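Local coordinates for protein tRNA-splicing endonuclease (Sulfolobus tokodaii, PDB 2CV8) that probably cleaves precursor tRNA at both splice sites to release the intron, leaving tRNA halves with 2',3'-cyclic phosphate and 5'-hydroxyl ends, at residues I12-I15 and E16-R19; P85-R88 and I89-V93; Y94-L97 and R98-Y102. All coordinates share one frame; numbering follows the deposited sequence.

Contact 1. Residues I12-I15 and E16-R19; sequences IKNI and EDAR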
# COMPACT_ATOMS: atom_id res chain seq x y z
N ILE B 12 -2.06 -27.87 22.67
CA ILE B 12 -1.87 -29.25 22.22
C ILE B 12 -0.96 -29.86 23.30
O ILE B 12 0.26 -29.68 23.26
CB ILE B 12 -1.14 -29.34 20.86
CG1 ILE B 12 -1.97 -28.66 19.76
CG2 ILE B 12 -0.88 -30.81 20.50
CD1 ILE B 12 -3.24 -29.41 19.39
N LYS B 13 -1.57 -30.57 24.25
CA LYS B 13 -0.84 -31.18 25.36
C LYS B 13 -0.02 -32.43 25.04
O LYS B 13 1.02 -32.65 25.65
CB LYS B 13 -1.81 -31.48 26.51
CG LYS B 13 -3.03 -32.28 26.10
CD LYS B 13 -4.17 -32.12 27.10
CE LYS B 13 -4.65 -30.66 27.15
NZ LYS B 13 -5.85 -30.46 28.03
N ASN B 14 -0.48 -33.24 24.10
CA ASN B 14 0.25 -34.45 23.72
C ASN B 14 1.42 -34.10 22.79
O ASN B 14 1.22 -33.51 21.73
CB ASN B 14 -0.70 -35.43 23.01
CG ASN B 14 0.02 -36.61 22.40
OD1 ASN B 14 0.89 -36.45 21.54
ND2 ASN B 14 -0.32 -37.81 22.85
N ILE B 15 2.64 -34.47 23.19
CA ILE B 15 3.82 -34.18 22.38
C ILE B 15 3.88 -34.88 21.01
O ILE B 15 4.41 -34.32 20.05
CB ILE B 15 5.13 -34.49 23.15
CG1 ILE B 15 5.31 -33.47 24.28
CG2 ILE B 15 6.33 -34.41 22.21
CD1 ILE B 15 6.66 -33.53 24.93
N GLU B 16 3.35 -36.09 20.91
CA GLU B 16 3.34 -36.78 19.62
C GLU B 16 2.44 -35.98 18.70
O GLU B 16 2.84 -35.59 17.59
CB GLU B 16 2.78 -38.20 19.76
CG GLU B 16 3.67 -39.16 20.53
CD GLU B 16 3.08 -40.56 20.58
OE1 GLU B 16 2.89 -41.16 19.51
OE2 GLU B 16 2.82 -41.05 21.70
N ASP B 17 1.21 -35.74 19.16
CA ASP B 17 0.22 -34.98 18.41
C ASP B 17 0.82 -33.64 18.03
O ASP B 17 0.69 -33.18 16.89
CB ASP B 17 -1.03 -34.75 19.27
CG ASP B 17 -1.85 -36.01 19.44
OD1 ASP B 17 -1.26 -37.10 19.63
OD2 ASP B 17 -3.10 -35.92 19.40
N ALA B 18 1.49 -33.01 19.00
CA ALA B 18 2.14 -31.73 18.78
C ALA B 18 3.13 -31.83 17.62
O ALA B 18 2.96 -31.16 16.60
CB ALA B 18 2.87 -31.30 20.04
N ARG B 19 4.14 -32.68 17.77
CA ARG B 19 5.15 -32.86 16.72
C ARG B 19 4.57 -33.20 15.36
O ARG B 19 5.16 -32.86 14.33
CB ARG B 19 6.14 -33.96 17.13
CG ARG B 19 7.08 -33.56 18.24
CD ARG B 19 7.97 -34.71 18.66
NE ARG B 19 8.98 -34.28 19.62
CZ ARG B 19 9.86 -35.11 20.19
NH1 ARG B 19 9.84 -36.40 19.89
NH2 ARG B 19 10.76 -34.63 21.04
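I15 lies beside R19, one turn further on, and the two side chains point the same way. The CG2 branch of I15 sits over one face of the R19 guanidinium, with I15 CG2 3.7 Å from R19 NE. With CG1 beside the backbone N (chi1 -70°), CG2 is anti to it and turned to the R19 side. The R19 chain runs extended from CG to NE, and NE donates to I42 O. The backbone between them is closed by R19 N to I15 O, 2.8 Å. N14 is the N-cap of helix 15-25. Its chi1 of 171° swings the amide back over the first turn, where N14 OD1 accepts from D17 N at 2.5 Å. That donor lies above the amide plane, 35° out of it. The D17 side chain crosses N14 at about a right angle. Replacing N14 by alanine removes this oxygen and would probably leave D17 N, in the open first turn, without its capping acceptor. N14 also takes A18 N on its backbone O, 2.8 Å away. Before the cap, I12 CG2 packs on A18 CB at 3.8 Å, and both side chains touch L46 of strand 46-49.

Contact 2. Residues P85-R88 and I89-V93; sequences PRFR and ILYSV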
# COMPACT_ATOMS: atom_id res chain seq x y z
N PRO B 85 -9.34 -9.52 17.15
CA PRO B 85 -9.68 -8.35 16.33
C PRO B 85 -9.23 -8.61 14.89
O PRO B 85 -8.14 -9.11 14.65
CB PRO B 85 -8.88 -7.21 16.97
CG PRO B 85 -8.70 -7.66 18.39
CD PRO B 85 -8.42 -9.14 18.24
N ARG B 86 -10.08 -8.26 13.92
CA ARG B 86 -9.76 -8.47 12.51
C ARG B 86 -9.72 -9.96 12.15
O ARG B 86 -9.15 -10.35 11.12
CB ARG B 86 -8.42 -7.81 12.16
CG ARG B 86 -8.41 -6.30 12.35
CD ARG B 86 -6.99 -5.77 12.35
NE ARG B 86 -6.28 -6.12 11.12
CZ ARG B 86 -5.03 -6.57 11.08
NH1 ARG B 86 -4.34 -6.73 12.21
NH2 ARG B 86 -4.47 -6.87 9.91
N PHE B 87 -10.34 -10.78 12.98
CA PHE B 87 -10.36 -12.21 12.75
C PHE B 87 -10.85 -12.58 11.35
O PHE B 87 -10.23 -13.41 10.69
CB PHE B 87 -11.23 -12.93 13.78
CG PHE B 87 -11.24 -14.43 13.62
CD1 PHE B 87 -10.25 -15.22 14.22
CD2 PHE B 87 -12.18 -15.06 12.80
CE1 PHE B 87 -10.20 -16.59 14.01
CE2 PHE B 87 -12.14 -16.44 12.58
CZ PHE B 87 -11.15 -17.21 13.19
N ARG B 88 -11.95 -11.98 10.91
CA ARG B 88 -12.50 -12.28 9.59
C ARG B 88 -11.50 -12.05 8.46
O ARG B 88 -11.29 -12.94 7.63
CB ARG B 88 -13.76 -11.47 9.31
CG ARG B 88 -14.99 -11.93 10.07
CD ARG B 88 -16.26 -11.50 9.35
NE ARG B 88 -17.46 -11.86 10.10
CZ ARG B 88 -17.90 -11.20 11.16
NH1 ARG B 88 -17.25 -10.13 11.60
NH2 ARG B 88 -19.00 -11.61 11.79
N ILE B 89 -10.89 -10.87 8.42
CA ILE B 89 -9.96 -10.61 7.33
C ILE B 89 -8.68 -11.40 7.50
O ILE B 89 -8.08 -11.81 6.50
CB ILE B 89 -9.64 -9.11 7.18
CG1 ILE B 89 -8.95 -8.58 8.43
CG2 ILE B 89 -10.91 -8.34 6.94
CD1 ILE B 89 -8.44 -7.16 8.25
N LEU B 90 -8.28 -11.62 8.75
CA LEU B 90 -7.06 -12.38 9.04
C LEU B 90 -7.19 -13.85 8.67
O LEU B 90 -6.26 -14.45 8.12
CB LEU B 90 -6.66 -12.25 10.51
CG LEU B 90 -6.08 -10.90 10.94
CD1 LEU B 90 -5.87 -10.91 12.43
CD2 LEU B 90 -4.78 -10.62 10.22
N TYR B 91 -8.34 -14.45 8.98
CA TYR B 91 -8.54 -15.85 8.65
C TYR B 91 -8.70 -16.00 7.14
O TYR B 91 -8.27 -17.00 6.55
CB TYR B 91 -9.78 -16.41 9.36
CG TYR B 91 -10.03 -17.86 8.98
CD1 TYR B 91 -9.25 -18.89 9.50
CD2 TYR B 91 -11.00 -18.19 8.02
CE1 TYR B 91 -9.41 -20.21 9.08
CE2 TYR B 91 -11.16 -19.50 7.58
CZ TYR B 91 -10.37 -20.51 8.12
OH TYR B 91 -10.54 -21.80 7.68
N SER B 92 -9.32 -15.02 6.50
CA SER B 92 -9.51 -15.07 5.06
C SER B 92 -8.18 -15.14 4.33
O SER B 92 -8.03 -15.95 3.40
CB SER B 92 -10.31 -13.86 4.57
OG SER B 92 -11.65 -13.93 5.04
N VAL B 93 -7.22 -14.32 4.73
CA VAL B 93 -5.91 -14.35 4.08
C VAL B 93 -5.14 -15.60 4.53
O VAL B 93 -4.49 -16.26 3.72
CB VAL B 93 -5.04 -13.09 4.41
CG1 VAL B 93 -3.73 -13.15 3.62
CG2 VAL B 93 -5.78 -11.82 4.04
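R86 folds its side chain across the next turn and touches both I89 and L90. R86 NE is 3.7 Å from I89 CD1. L90 CD2 lies over one face of the guanidinium, 3.8 Å from R86 NH2. A bend at chi3 (57°) turns the guanidinium back along the helix start. I89 has CG1 between its backbone N and carbonyl carbon (chi1 63°), and this places CG1 and CD1 against R86. R86 is the N-cap residue of helix 87-99, and its O accepts L90 N at 2.8 Å. On another side of the helix, F87 and Y91 lie side by side and point the same way. Y91 CB sits over one face of the F87 ring, toward its rim, 4.0 Å from F87 CE2. The two rings are nearly parallel but slid apart, so they barely overlap. S92 gives R88 O two donors, OG at 2.8 Å and N at 3.1 Å, from opposite faces of the carbonyl plane.

Further out, the R86 guanidinium is fixed by a salt bridge to D113 and a hydrogen bond to A132 O. Y77 meets F87 edge-to-face, and helices 50-58 and 73-83 cover the F87 and Y91 side. L90 and V93 face strand 128-134.

The S92 hydroxyl is thus spent on its own helix. The R86 charge, which the helix segment itself does not meet with an acid, is probably offset by D113.

Contact 3. Residues Y94-L97 and R98-Y102; sequences YEDL and REKGY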
# COMPACT_ATOMS: atom_id res chain seq x y z
N TYR B 94 -5.21 -15.92 5.82
CA TYR B 94 -4.50 -17.10 6.30
C TYR B 94 -4.90 -18.31 5.48
O TYR B 94 -4.05 -18.99 4.89
CB TYR B 94 -4.83 -17.41 7.76
CG TYR B 94 -4.04 -18.60 8.27
CD1 TYR B 94 -2.76 -18.45 8.77
CD2 TYR B 94 -4.56 -19.88 8.19
CE1 TYR B 94 -2.01 -19.54 9.18
CE2 TYR B 94 -3.82 -20.99 8.58
CZ TYR B 94 -2.54 -20.81 9.07
OH TYR B 94 -1.80 -21.91 9.41
N GLU B 95 -6.20 -18.56 5.45
CA GLU B 95 -6.78 -19.69 4.73
C GLU B 95 -6.43 -19.69 3.25
O GLU B 95 -5.93 -20.69 2.73
CB GLU B 95 -8.29 -19.67 4.89
CG GLU B 95 -8.99 -20.81 4.22
CD GLU B 95 -10.49 -20.64 4.25
OE1 GLU B 95 -10.97 -19.65 3.65
OE2 GLU B 95 -11.18 -21.48 4.87
N ASP B 96 -6.70 -18.58 2.58
CA ASP B 96 -6.44 -18.45 1.15
C ASP B 96 -4.98 -18.75 0.84
O ASP B 96 -4.68 -19.51 -0.08
CB ASP B 96 -6.79 -17.03 0.69
CG ASP B 96 -6.61 -16.82 -0.82
OD1 ASP B 96 -5.59 -16.23 -1.23
OD2 ASP B 96 -7.50 -17.24 -1.59
N LEU B 97 -4.08 -18.17 1.61
CA LEU B 97 -2.68 -18.40 1.39
C LEU B 97 -2.30 -19.82 1.72
O LEU B 97 -1.53 -20.46 1.00
CB LEU B 97 -1.84 -17.42 2.22
CG LEU B 97 -1.84 -15.99 1.69
CD1 LEU B 97 -0.81 -15.16 2.46
CD2 LEU B 97 -1.49 -15.99 0.21
N ARG B 98 -2.85 -20.33 2.81
CA ARG B 98 -2.55 -21.68 3.22
C ARG B 98 -3.10 -22.66 2.17
O ARG B 98 -2.42 -23.61 1.77
CB ARG B 98 -3.19 -21.95 4.58
CG ARG B 98 -2.46 -22.97 5.39
CD ARG B 98 -1.23 -22.39 6.06
NE ARG B 98 -0.25 -23.44 6.33
CZ ARG B 98 0.70 -23.39 7.26
NH1 ARG B 98 0.82 -22.33 8.04
NH2 ARG B 98 1.53 -24.39 7.40
N GLU B 99 -4.31 -22.40 1.71
CA GLU B 99 -4.96 -23.24 0.72
C GLU B 99 -4.19 -23.26 -0.59
O GLU B 99 -4.26 -24.23 -1.35
CB GLU B 99 -6.39 -22.75 0.47
CG GLU B 99 -7.33 -23.84 -0.01
CD GLU B 99 -7.55 -24.94 1.02
OE1 GLU B 99 -8.19 -25.95 0.68
OE2 GLU B 99 -7.10 -24.78 2.17
N LYS B 100 -3.44 -22.20 -0.84
CA LYS B 100 -2.63 -22.09 -2.05
C LYS B 100 -1.28 -22.77 -1.89
O LYS B 100 -0.45 -22.75 -2.80
CB LYS B 100 -2.42 -20.62 -2.44
CG LYS B 100 -3.63 -20.02 -3.11
CD LYS B 100 -3.46 -18.55 -3.45
CE LYS B 100 -4.77 -17.98 -4.00
NZ LYS B 100 -4.71 -16.52 -4.22
N GLY B 101 -1.05 -23.37 -0.72
CA GLY B 101 0.20 -24.08 -0.51
C GLY B 101 1.35 -23.37 0.18
O GLY B 101 2.40 -23.97 0.37
N TYR B 102 1.17 -22.10 0.54
CA TYR B 102 2.25 -21.40 1.23
C TYR B 102 2.25 -21.84 2.69
O TYR B 102 1.25 -22.37 3.19
CB TYR B 102 2.05 -19.88 1.19
CG TYR B 102 2.03 -19.24 -0.18
CD1 TYR B 102 0.89 -19.31 -0.99
CD2 TYR B 102 3.13 -18.52 -0.66
CE1 TYR B 102 0.85 -18.67 -2.23
CE2 TYR B 102 3.10 -17.89 -1.90
CZ TYR B 102 1.96 -17.96 -2.69
OH TYR B 102 1.90 -17.32 -3.91
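D96 and K100 form a salt bridge one turn apart, with D96 OD1 3.1 Å from K100 NZ. The ammonium meets OD1 on its syn side, close to the carboxylate plane. With CG anti to the backbone N (chi1 -177°), the D96 carboxylate comes within bonding distance of K100, whose extended chain crosses it obliquely. Each group has a second partner. D96 OD1 also bonds Y172 OH, and K100 NZ pairs with the C-terminal carboxylate of M180 in the second subunit.

Along the backbone, R98 N donates to Y94 O at 2.7 Å and E99 N to E95 O at 2.6 Å. K100 N makes weak bonds to D96 O and L97 O. The Y94 and R98 side chains run side by side, with R98 CD 3.6 Å from Y94 CZ, and the R98 guanidinium makes a cation-pi contact with Y27. E99 is satisfied by K59 and by Y55 OH.

L97 O lies at the edge of the Y102 ring and accepts Y102 N at 3.2 Å. The Y102 side chain is about 6 Å from that of Y117, a predicted active-site residue. G101 N returns to R98 O at 2.9 Å. G101 has a phi of 96°, where a CB would press on the K100 carbonyl. These bonds and the positive phi make a Schellman motif, which ends helix 87-99 and turns the chain into strand 103-106.

How the contacts relate
All three contacts are local turns in series; none encloses or crosses another. From the N terminus, contact 1 comes first. It closes the turn from strand 9-12 into helix 15-25 in the N-terminal domain. Contacts 2 and 3 share helix 87-99 in the catalytic domain. Contact 2 opens that helix, and contact 3, adjoining it in sequence, ends it before strand 103-106. Their centres are about 13 Å apart. Contact 1 stands apart, with its nearest atoms about 15 Å from contact 2 and 12 Å from contact 3. Helix 87-99 links the domains by packing between helix 50-58 and the C-terminal sheet. Only contact 3 touches the second subunit.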